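Local atomic coordinates of periplasmic binding protein (Mycobacterium smegmatis, PDB entry 4MDY), a protein that probably binds an iron-containing solute outside the cell membrane and delivers it to an ABC transporter for uptake. Residues P97-L107 and A119-F130. Sequence-based numbering, arbitrary orientation.
Sequences PDLIVATNAGL and APTVAQTGSEAF
Ile100 is paired in parallel with Thr121: its N donates to Pro120 O (2.9 Å), just before that strand, and its O accepts from Val122 N (2.8 Å), both nearly straight. Ala102 N continues the pattern to Val122 O. Gln124, bent at chi2 (-91°), turns its amide back so that NE2 reaches Leu107 O at 3.0 Å, with the acceptor lying in the amide plane. Ala129 O receives Gly106 N from above its carbonyl plane; water 1 accepts from Ala105 N and Leu107 N and lies within hydrogen-bonding distance of Ala102 O and Ala129 O. Gly106 CA lies over one face of the Phe130 ring, 3.7 Å from its centroid, a CH-pi contact. At the ring edge, Asn104 OD1 comes within 3.4 Å of Phe130 CD1, its amide steeply inclined to the ring; that oxygen accepts from Phe131 N and ND2 donates to Thr39 OG1, which fixes the amide. On one side of the sheet Leu99 CD1 meets Val122 CG2 (3.9 Å), and helix 134-144 packs on Val122; on the other, Leu107 CD2 packs on Ala123 CB, beside helix 109-116. In this beta-alpha-beta unit, backbone pairing joins the strands, while a side-chain amide, a glycine and a bridging water tie together the loops that follow.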
loop_
_atom_site.group_PDB
_atom_site.type_symbol
_atom_site.label_atom_id
_atom_site.label_comp_id
_atom_site.label_asym_id
_atom_site.label_seq_id
_atom_site.Cartn_x
_atom_site.Cartn_y
_atom_site.Cartn_z
ATOM N N PRO A 97 -18.852 -15.870 -5.111
ATOM C CA PRO A 97 -18.313 -14.845 -5.999
ATOM C C PRO A 97 -18.212 -15.371 -7.419
ATOM O O PRO A 97 -18.309 -16.579 -7.628
ATOM C CB PRO A 97 -16.927 -14.595 -5.423
ATOM C CG PRO A 97 -16.529 -15.903 -4.823
ATOM C CD PRO A 97 -17.796 -16.567 -4.358
ATOM N N ASP A 98 -18.055 -14.474 -8.386
ATOM C CA ASP A 98 -17.656 -14.882 -9.735
ATOM C C ASP A 98 -16.229 -14.422 -10.078
ATOM O O ASP A 98 -15.722 -14.726 -11.149
ATOM C CB ASP A 98 -18.682 -14.449 -10.793
ATOM C CG ASP A 98 -18.834 -12.938 -10.914
ATOM O OD1 ASP A 98 -18.186 -12.176 -10.158
ATOM O OD2 ASP A 98 -19.632 -12.505 -11.783
ATOM N N LEU A 99 -15.589 -13.695 -9.158
ATOM C CA LEU A 99 -14.159 -13.391 -9.263
ATOM C C LEU A 99 -13.564 -13.229 -7.876
ATOM O O LEU A 99 -14.137 -12.546 -7.016
ATOM C CB LEU A 99 -13.911 -12.114 -10.069
ATOM C CG LEU A 99 -12.428 -11.782 -10.337
ATOM C CD1 LEU A 99 -11.794 -12.768 -11.309
ATOM C CD2 LEU A 99 -12.271 -10.375 -10.887
ATOM N N ILE A 100 -12.417 -13.856 -7.662
ATOM C CA ILE A 100 -11.689 -13.727 -6.417
ATOM C C ILE A 100 -10.356 -13.064 -6.718
ATOM O O ILE A 100 -9.545 -13.608 -7.470
ATOM C CB ILE A 100 -11.465 -15.095 -5.743
ATOM C CG1 ILE A 100 -12.814 -15.762 -5.432
ATOM C CG2 ILE A 100 -10.672 -14.935 -4.452
ATOM C CD1 ILE A 100 -12.706 -17.239 -5.119
ATOM N N VAL A 101 -10.135 -11.894 -6.134
ATOM C CA VAL A 101 -8.885 -11.185 -6.299
ATOM C C VAL A 101 -8.010 -11.421 -5.078
ATOM O O VAL A 101 -8.365 -11.028 -3.951
ATOM C CB VAL A 101 -9.121 -9.683 -6.522
ATOM C CG1 VAL A 101 -7.801 -8.972 -6.740
ATOM C CG2 VAL A 101 -10.036 -9.463 -7.717
ATOM N N ALA A 102 -6.867 -12.074 -5.308
ATOM C CA ALA A 102 -5.956 -12.440 -4.235
ATOM C C ALA A 102 -4.498 -12.251 -4.647
ATOM O O ALA A 102 -3.710 -13.197 -4.676
ATOM C CB ALA A 102 -6.216 -13.870 -3.779
ATOM N N THR A 103 -4.143 -11.007 -4.944
ATOM C CA THR A 103 -2.787 -10.675 -5.358
ATOM C C THR A 103 -1.906 -10.320 -4.161
ATOM O O THR A 103 -0.686 -10.411 -4.247
ATOM C CB THR A 103 -2.785 -9.495 -6.357
ATOM O OG1 THR A 103 -3.355 -8.339 -5.736
ATOM C CG2 THR A 103 -3.582 -9.837 -7.590
ATOM N N ASN A 104 -2.533 -9.953 -3.040
ATOM C CA ASN A 104 -1.832 -9.494 -1.844
ATOM C C ASN A 104 -2.401 -10.196 -0.611
ATOM O O ASN A 104 -2.821 -9.552 0.352
ATOM C CB ASN A 104 -1.990 -7.974 -1.724
ATOM C CG ASN A 104 -1.073 -7.353 -0.681
ATOM O OD1 ASN A 104 -0.151 -7.987 -0.171
ATOM N ND2 ASN A 104 -1.315 -6.091 -0.377
ATOM N N ALA A 105 -2.403 -11.524 -0.672
ATOM C CA ALA A 105 -3.109 -12.372 0.286
ATOM C C ALA A 105 -2.271 -13.550 0.826
ATOM O O ALA A 105 -2.782 -14.369 1.596
ATOM C CB ALA A 105 -4.379 -12.896 -0.370
ATOM N N GLY A 106 -1.000 -13.635 0.434
ATOM C CA GLY A 106 -0.142 -14.755 0.825
ATOM C C GLY A 106 -0.519 -16.061 0.144
ATOM O O GLY A 106 -0.265 -17.144 0.665
ATOM N N LEU A 107 -1.097 -15.954 -1.045
ATOM C CA LEU A 107 -1.591 -17.110 -1.773
ATOM C C LEU A 107 -0.462 -18.071 -2.137
ATOM O O LEU A 107 0.579 -17.643 -2.634
ATOM C CB LEU A 107 -2.302 -16.634 -3.040
ATOM C CG LEU A 107 -3.236 -17.594 -3.760
ATOM C CD1 LEU A 107 -4.406 -17.977 -2.863
ATOM C CD2 LEU A 107 -3.729 -16.949 -5.046
ATOM N N ALA A 119 -14.228 -19.875 -7.986
ATOM C CA ALA A 119 -14.370 -18.941 -9.084
ATOM C C ALA A 119 -13.007 -18.611 -9.671
ATOM O O ALA A 119 -11.977 -18.878 -9.054
ATOM C CB ALA A 119 -15.060 -17.666 -8.612
ATOM N N PRO A 120 -13.000 -18.024 -10.874
ATOM C CA PRO A 120 -11.749 -17.498 -11.407
ATOM C C PRO A 120 -11.031 -16.641 -10.368
ATOM O O PRO A 120 -11.641 -15.765 -9.747
ATOM C CB PRO A 120 -12.209 -16.662 -12.595
ATOM C CG PRO A 120 -13.438 -17.356 -13.074
ATOM C CD PRO A 120 -14.114 -17.871 -11.826
ATOM N N THR A 121 -9.748 -16.919 -10.173
ATOM C CA THR A 121 -8.981 -16.335 -9.088
ATOM C C THR A 121 -7.746 -15.655 -9.671
ATOM O O THR A 121 -7.018 -16.249 -10.474
ATOM C CB THR A 121 -8.600 -17.419 -8.064
ATOM O OG1 THR A 121 -9.791 -17.914 -7.436
ATOM C CG2 THR A 121 -7.659 -16.885 -6.999
ATOM N N VAL A 122 -7.536 -14.402 -9.273
ATOM C CA VAL A 122 -6.402 -13.605 -9.743
ATOM C C VAL A 122 -5.328 -13.613 -8.664
ATOM O O VAL A 122 -5.546 -13.101 -7.558
ATOM C CB VAL A 122 -6.802 -12.140 -10.043
ATOM C CG1 VAL A 122 -5.629 -11.386 -10.671
ATOM C CG2 VAL A 122 -8.019 -12.079 -10.952
ATOM N N ALA A 123 -4.175 -14.190 -8.998
ATOM C CA ALA A 123 -3.038 -14.298 -8.090
ATOM C C ALA A 123 -1.983 -13.234 -8.359
ATOM O O ALA A 123 -2.019 -12.525 -9.375
ATOM C CB ALA A 123 -2.401 -15.678 -8.212
ATOM N N GLN A 124 -1.029 -13.149 -7.439
ATOM C CA GLN A 124 0.166 -12.342 -7.631
ATOM C C GLN A 124 0.837 -12.724 -8.956
ATOM O O GLN A 124 0.704 -13.858 -9.435
ATOM C CB GLN A 124 1.141 -12.506 -6.460
ATOM C CG GLN A 124 1.748 -13.900 -6.298
ATOM C CD GLN A 124 0.953 -14.813 -5.378
ATOM O OE1 GLN A 124 -0.269 -14.689 -5.247
ATOM N NE2 GLN A 124 1.649 -15.737 -4.734
ATOM N N THR A 125 1.536 -11.778 -9.554
ATOM C CA THR A 125 2.079 -11.993 -10.899
ATOM C C THR A 125 3.384 -12.773 -10.880
ATOM O O THR A 125 3.671 -13.529 -11.811
ATOM C CB THR A 125 2.306 -10.657 -11.630
ATOM O OG1 THR A 125 3.018 -9.764 -10.776
ATOM C CG2 THR A 125 0.994 -10.017 -11.991
ATOM N N GLY A 126 4.173 -12.585 -9.828
ATOM C CA GLY A 126 5.487 -13.204 -9.722
ATOM C C GLY A 126 5.683 -13.911 -8.397
ATOM O O GLY A 126 4.774 -14.570 -7.898
ATOM N N SER A 127 6.867 -13.751 -7.818
ATOM C CA SER A 127 7.288 -14.539 -6.659
ATOM C C SER A 127 7.036 -13.885 -5.290
ATOM O O SER A 127 7.462 -14.421 -4.266
ATOM C CB SER A 127 8.775 -14.860 -6.801
ATOM O OG SER A 127 9.539 -13.669 -6.807
ATOM N N GLU A 128 6.351 -12.741 -5.265
ATOM C CA GLU A 128 6.010 -12.074 -4.008
ATOM C C GLU A 128 4.519 -12.243 -3.732
ATOM O O GLU A 128 3.682 -11.715 -4.461
ATOM C CB GLU A 128 6.385 -10.592 -4.068
ATOM C CG GLU A 128 7.869 -10.342 -4.334
ATOM C CD GLU A 128 8.785 -10.940 -3.269
ATOM O OE1 GLU A 128 8.398 -10.967 -2.078
ATOM O OE2 GLU A 128 9.902 -11.380 -3.623
ATOM N N ALA A 129 4.203 -12.984 -2.674
ATOM C CA ALA A 129 2.828 -13.382 -2.372
ATOM C C ALA A 129 2.103 -12.305 -1.576
ATOM O O ALA A 129 0.875 -12.276 -1.542
ATOM C CB ALA A 129 2.825 -14.702 -1.618
ATOM N N PHE A 130 2.888 -11.443 -0.932
ATOM C CA PHE A 130 2.414 -10.215 -0.309
ATOM C C PHE A 130 3.186 -9.028 -0.884
ATOM O O PHE A 130 4.385 -9.123 -1.141
ATOM C CB PHE A 130 2.652 -10.241 1.200
ATOM C CG PHE A 130 1.609 -10.994 1.985
ATOM C CD1 PHE A 130 0.319 -10.498 2.107
ATOM C CD2 PHE A 130 1.936 -12.172 2.646
ATOM C CE1 PHE A 130 -0.631 -11.169 2.845
ATOM C CE2 PHE A 130 0.986 -12.855 3.389
ATOM C CZ PHE A 130 -0.298 -12.350 3.491
HETATM O O HOH W 1 -1.426 -13.397 -2.733
HETATM O O HOH W 2 1.897 -9.615 -3.628
#